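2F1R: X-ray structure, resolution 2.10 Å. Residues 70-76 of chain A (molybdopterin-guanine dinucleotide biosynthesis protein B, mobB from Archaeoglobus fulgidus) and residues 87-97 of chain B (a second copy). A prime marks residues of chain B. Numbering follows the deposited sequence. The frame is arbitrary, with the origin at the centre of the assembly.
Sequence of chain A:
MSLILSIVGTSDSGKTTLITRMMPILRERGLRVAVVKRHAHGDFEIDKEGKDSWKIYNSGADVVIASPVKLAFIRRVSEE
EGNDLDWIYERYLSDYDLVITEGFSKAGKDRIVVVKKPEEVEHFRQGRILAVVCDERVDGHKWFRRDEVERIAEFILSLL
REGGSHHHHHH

Chain A 70-76: KLAFIRR
Chain B, residues 87-97: WIYERYLSDYD

Phe73 is the hub of this contact. With chi1 -174° (t) and chi2 29°, it sets CZ 3.7 Å from CD2 of Leu93′ (m, t) and 4.0 Å from Tyr96′ CE2, while its CE2 lies 4.4 Å from CB of Tyr92′ (m, chi2 -72°). Tyr96′ OH, 3.3 Å from Phe73 CZ, sits at the ring edge, where an oxygen can face the slightly positive C-H rim; Tyr92′ O lies 3.9 Å from Phe73 CE2.

The backbones make this possible. Residues 70-76 form a strand, phi -114° to -148° and psi 120° to 144° through Arg75, then -66/134, so Leu71, Phe73 and Arg75 point toward chain B while Ala72 and Ile74 stay out of reach. A helix that begins earlier in chain B (phi -56° to -71°, psi -41° to -53° for 87-91; Tyr92′ -118/-15) covers Leu71 and part of Phe73, held by backbone hydrogen bonds such as Tyr92′ N to Ile88′ O (3.0 Å). Leu93′ (-124/16) leaves helical geometry and opens a type I turn (Ser94′ -69/-22, Asp95′ -80/-10), closed by a hydrogen bond from Tyr96′ N to Leu93′ O (3.1 Å), which meets Phe73 and Arg75. Both chains advance in the same general sense: Leu71 CA lies 9.2 Å from Ile88′ CA, Phe73 CA 8.5 Å from Tyr92′ CA. No hydrogen bond crosses.

Toward the strand's start, Leu71 (t, chi2 141°) brings CD1 to 3.8 Å from Ile88′ CD1. Ile88′ CA-to-CB points sideways, but its m, t side chain comes nearer, so two methyls meet.

At the other end, Arg75 (p, t, chi3 -91°, chi4 158°) extends NH1 to 3.9 Å from OD2 of Asp95′ (p, chi2 -33°), a long salt bridge near the guanidinium plane. Tyr96′ (m, chi2 -93°) bridges both zones: its ring packs against Phe73, yet its OH, 3.5 Å from Arg75 NH1, is too poorly angled to bond there and is satisfied elsewhere in the structure.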

# COMPACT_ATOMS: atom_id res chain seq x y z
N LYS A 70 0.16 2.87 -10.64
CA LYS A 70 -0.46 2.32 -9.44
C LYS A 70 0.62 1.68 -8.58
O LYS A 70 1.50 1.00 -9.10
CB LYS A 70 -1.51 1.28 -9.86
CG LYS A 70 -2.36 0.73 -8.72
CD LYS A 70 -2.84 -0.67 -9.03
CE LYS A 70 -4.13 -0.67 -9.78
NZ LYS A 70 -4.45 -2.05 -10.29
N LEU A 71 0.54 1.86 -7.30
CA LEU A 71 1.47 1.25 -6.34
C LEU A 71 0.71 0.65 -5.16
O LEU A 71 -0.27 1.27 -4.67
CB LEU A 71 2.47 2.29 -5.85
CG LEU A 71 3.71 1.76 -5.12
CD1 LEU A 71 4.95 2.55 -5.52
CD2 LEU A 71 3.51 1.81 -3.62
N ALA A 72 1.08 -0.54 -4.74
CA ALA A 72 0.48 -1.23 -3.60
C ALA A 72 1.60 -1.50 -2.64
O ALA A 72 2.65 -1.99 -3.07
CB ALA A 72 -0.18 -2.55 -4.05
N PHE A 73 1.42 -1.10 -1.39
CA PHE A 73 2.35 -1.38 -0.27
C PHE A 73 1.62 -2.31 0.71
O PHE A 73 0.55 -1.97 1.24
CB PHE A 73 2.83 -0.06 0.39
CG PHE A 73 3.93 -0.23 1.48
CD1 PHE A 73 4.86 -1.31 1.45
CD2 PHE A 73 4.08 0.73 2.49
CE1 PHE A 73 5.88 -1.43 2.44
CE2 PHE A 73 5.11 0.64 3.47
CZ PHE A 73 6.01 -0.47 3.44
N ILE A 74 2.18 -3.48 0.92
CA ILE A 74 1.63 -4.49 1.81
C ILE A 74 2.66 -4.73 2.92
O ILE A 74 3.80 -5.04 2.63
CB ILE A 74 1.35 -5.77 1.05
CG1 ILE A 74 0.60 -5.43 -0.27
CG2 ILE A 74 0.59 -6.78 1.96
CD1 ILE A 74 0.51 -6.56 -1.31
N ARG A 75 2.25 -4.54 4.17
CA ARG A 75 3.18 -4.62 5.27
C ARG A 75 2.64 -5.13 6.61
O ARG A 75 1.52 -4.83 6.99
CB ARG A 75 3.88 -3.28 5.46
CG ARG A 75 2.97 -2.19 5.86
CD ARG A 75 3.82 -1.09 6.39
NE ARG A 75 4.04 -1.16 7.80
CZ ARG A 75 5.06 -0.58 8.42
NH1 ARG A 75 5.97 0.08 7.71
NH2 ARG A 75 5.19 -0.69 9.75
N ARG A 76 3.45 -5.89 7.33
CA ARG A 76 3.08 -6.38 8.67
C ARG A 76 2.95 -5.24 9.69
O ARG A 76 3.77 -4.28 9.76
CB ARG A 76 4.02 -7.53 9.12
CG ARG A 76 5.51 -7.14 9.33
CD ARG A 76 6.54 -8.26 8.98
NE ARG A 76 6.52 -8.52 7.53
CZ ARG A 76 6.19 -9.69 6.97
NH1 ARG A 76 5.92 -10.74 7.71
NH2 ARG A 76 6.12 -9.80 5.65
N TRP B 87 12.23 7.83 -5.26
CA TRP B 87 11.03 8.45 -4.70
C TRP B 87 10.26 7.48 -3.82
O TRP B 87 9.90 7.76 -2.64
CB TRP B 87 10.13 8.98 -5.81
CG TRP B 87 8.80 9.45 -5.31
CD1 TRP B 87 8.51 10.69 -4.80
CD2 TRP B 87 7.59 8.70 -5.25
NE1 TRP B 87 7.19 10.75 -4.44
CE2 TRP B 87 6.60 9.54 -4.71
CE3 TRP B 87 7.24 7.39 -5.61
CZ2 TRP B 87 5.28 9.12 -4.52
CZ3 TRP B 87 5.93 6.98 -5.42
CH2 TRP B 87 4.97 7.84 -4.88
N ILE B 88 10.01 6.28 -4.35
CA ILE B 88 9.31 5.22 -3.62
C ILE B 88 10.03 4.93 -2.32
O ILE B 88 9.41 4.83 -1.27
CB ILE B 88 9.22 3.90 -4.43
CG1 ILE B 88 8.48 4.13 -5.76
CG2 ILE B 88 8.65 2.70 -3.50
CD1 ILE B 88 8.51 2.85 -6.74
N TYR B 89 11.36 4.79 -2.40
CA TYR B 89 12.17 4.54 -1.20
C TYR B 89 12.13 5.68 -0.15
O TYR B 89 11.97 5.41 1.05
CB TYR B 89 13.63 4.28 -1.59
CG TYR B 89 14.50 4.24 -0.37
CD1 TYR B 89 14.88 3.02 0.19
CD2 TYR B 89 14.92 5.43 0.23
CE1 TYR B 89 15.65 3.00 1.33
CE2 TYR B 89 15.71 5.43 1.35
CZ TYR B 89 16.07 4.22 1.90
OH TYR B 89 16.85 4.25 3.04
N GLU B 90 12.33 6.93 -0.61
CA GLU B 90 12.32 8.11 0.29
C GLU B 90 10.94 8.27 0.93
O GLU B 90 10.83 8.51 2.14
CB GLU B 90 12.74 9.39 -0.46
CG GLU B 90 14.14 10.00 -0.08
CD GLU B 90 15.40 9.19 -0.54
OE1 GLU B 90 16.36 9.06 0.29
OE2 GLU B 90 15.46 8.70 -1.73
N ARG B 91 9.89 8.05 0.15
CA ARG B 91 8.54 8.27 0.63
C ARG B 91 8.15 7.21 1.65
O ARG B 91 7.75 7.58 2.78
CB ARG B 91 7.54 8.27 -0.53
CG ARG B 91 6.11 8.54 -0.11
CD ARG B 91 5.95 9.94 0.45
NE ARG B 91 4.74 10.08 1.25
CZ ARG B 91 4.59 9.59 2.48
NH1 ARG B 91 5.59 8.92 3.05
NH2 ARG B 91 3.45 9.76 3.13
N TYR B 92 8.29 5.92 1.34
CA TYR B 92 7.67 4.82 2.10
C TYR B 92 8.58 3.81 2.78
O TYR B 92 8.10 3.07 3.66
CB TYR B 92 6.67 4.04 1.21
CG TYR B 92 5.59 4.92 0.61
CD1 TYR B 92 4.56 5.44 1.41
CD2 TYR B 92 5.61 5.25 -0.76
CE1 TYR B 92 3.59 6.27 0.87
CE2 TYR B 92 4.62 6.08 -1.31
CZ TYR B 92 3.60 6.58 -0.47
OH TYR B 92 2.60 7.41 -0.95
N LEU B 93 9.86 3.76 2.43
CA LEU B 93 10.70 2.66 2.84
C LEU B 93 11.95 3.08 3.60
O LEU B 93 12.88 2.28 3.75
CB LEU B 93 11.13 1.86 1.62
CG LEU B 93 9.99 1.36 0.71
CD1 LEU B 93 10.61 0.69 -0.45
CD2 LEU B 93 9.02 0.45 1.46
N SER B 94 11.97 4.33 4.08
CA SER B 94 13.20 4.94 4.62
C SER B 94 13.63 4.28 5.96
O SER B 94 14.80 4.28 6.32
CB SER B 94 13.06 6.47 4.72
OG SER B 94 12.15 6.82 5.76
N ASP B 95 12.67 3.65 6.64
CA ASP B 95 12.86 2.91 7.88
C ASP B 95 13.43 1.49 7.71
O ASP B 95 13.79 0.84 8.70
CB ASP B 95 11.52 2.83 8.64
CG ASP B 95 10.31 2.48 7.71
OD1 ASP B 95 10.26 2.88 6.47
OD2 ASP B 95 9.38 1.80 8.26
N TYR B 96 13.49 1.00 6.48
CA TYR B 96 14.02 -0.33 6.20
C TYR B 96 15.53 -0.42 6.17
O TYR B 96 16.20 0.49 5.70
CB TYR B 96 13.43 -0.90 4.91
CG TYR B 96 11.96 -1.19 5.10
CD1 TYR B 96 11.52 -2.47 5.50
CD2 TYR B 96 11.02 -0.20 4.93
CE1 TYR B 96 10.17 -2.75 5.70
CE2 TYR B 96 9.68 -0.45 5.14
CZ TYR B 96 9.26 -1.72 5.51
OH TYR B 96 7.92 -1.95 5.69
N ASP B 97 16.06 -1.53 6.68
CA ASP B 97 17.49 -1.85 6.62
C ASP B 97 17.93 -2.18 5.21
O ASP B 97 18.99 -1.81 4.77
CB ASP B 97 17.75 -3.04 7.52
CG ASP B 97 17.64 -2.68 8.98
OD1 ASP B 97 18.44 -1.81 9.41
OD2 ASP B 97 16.75 -3.23 9.69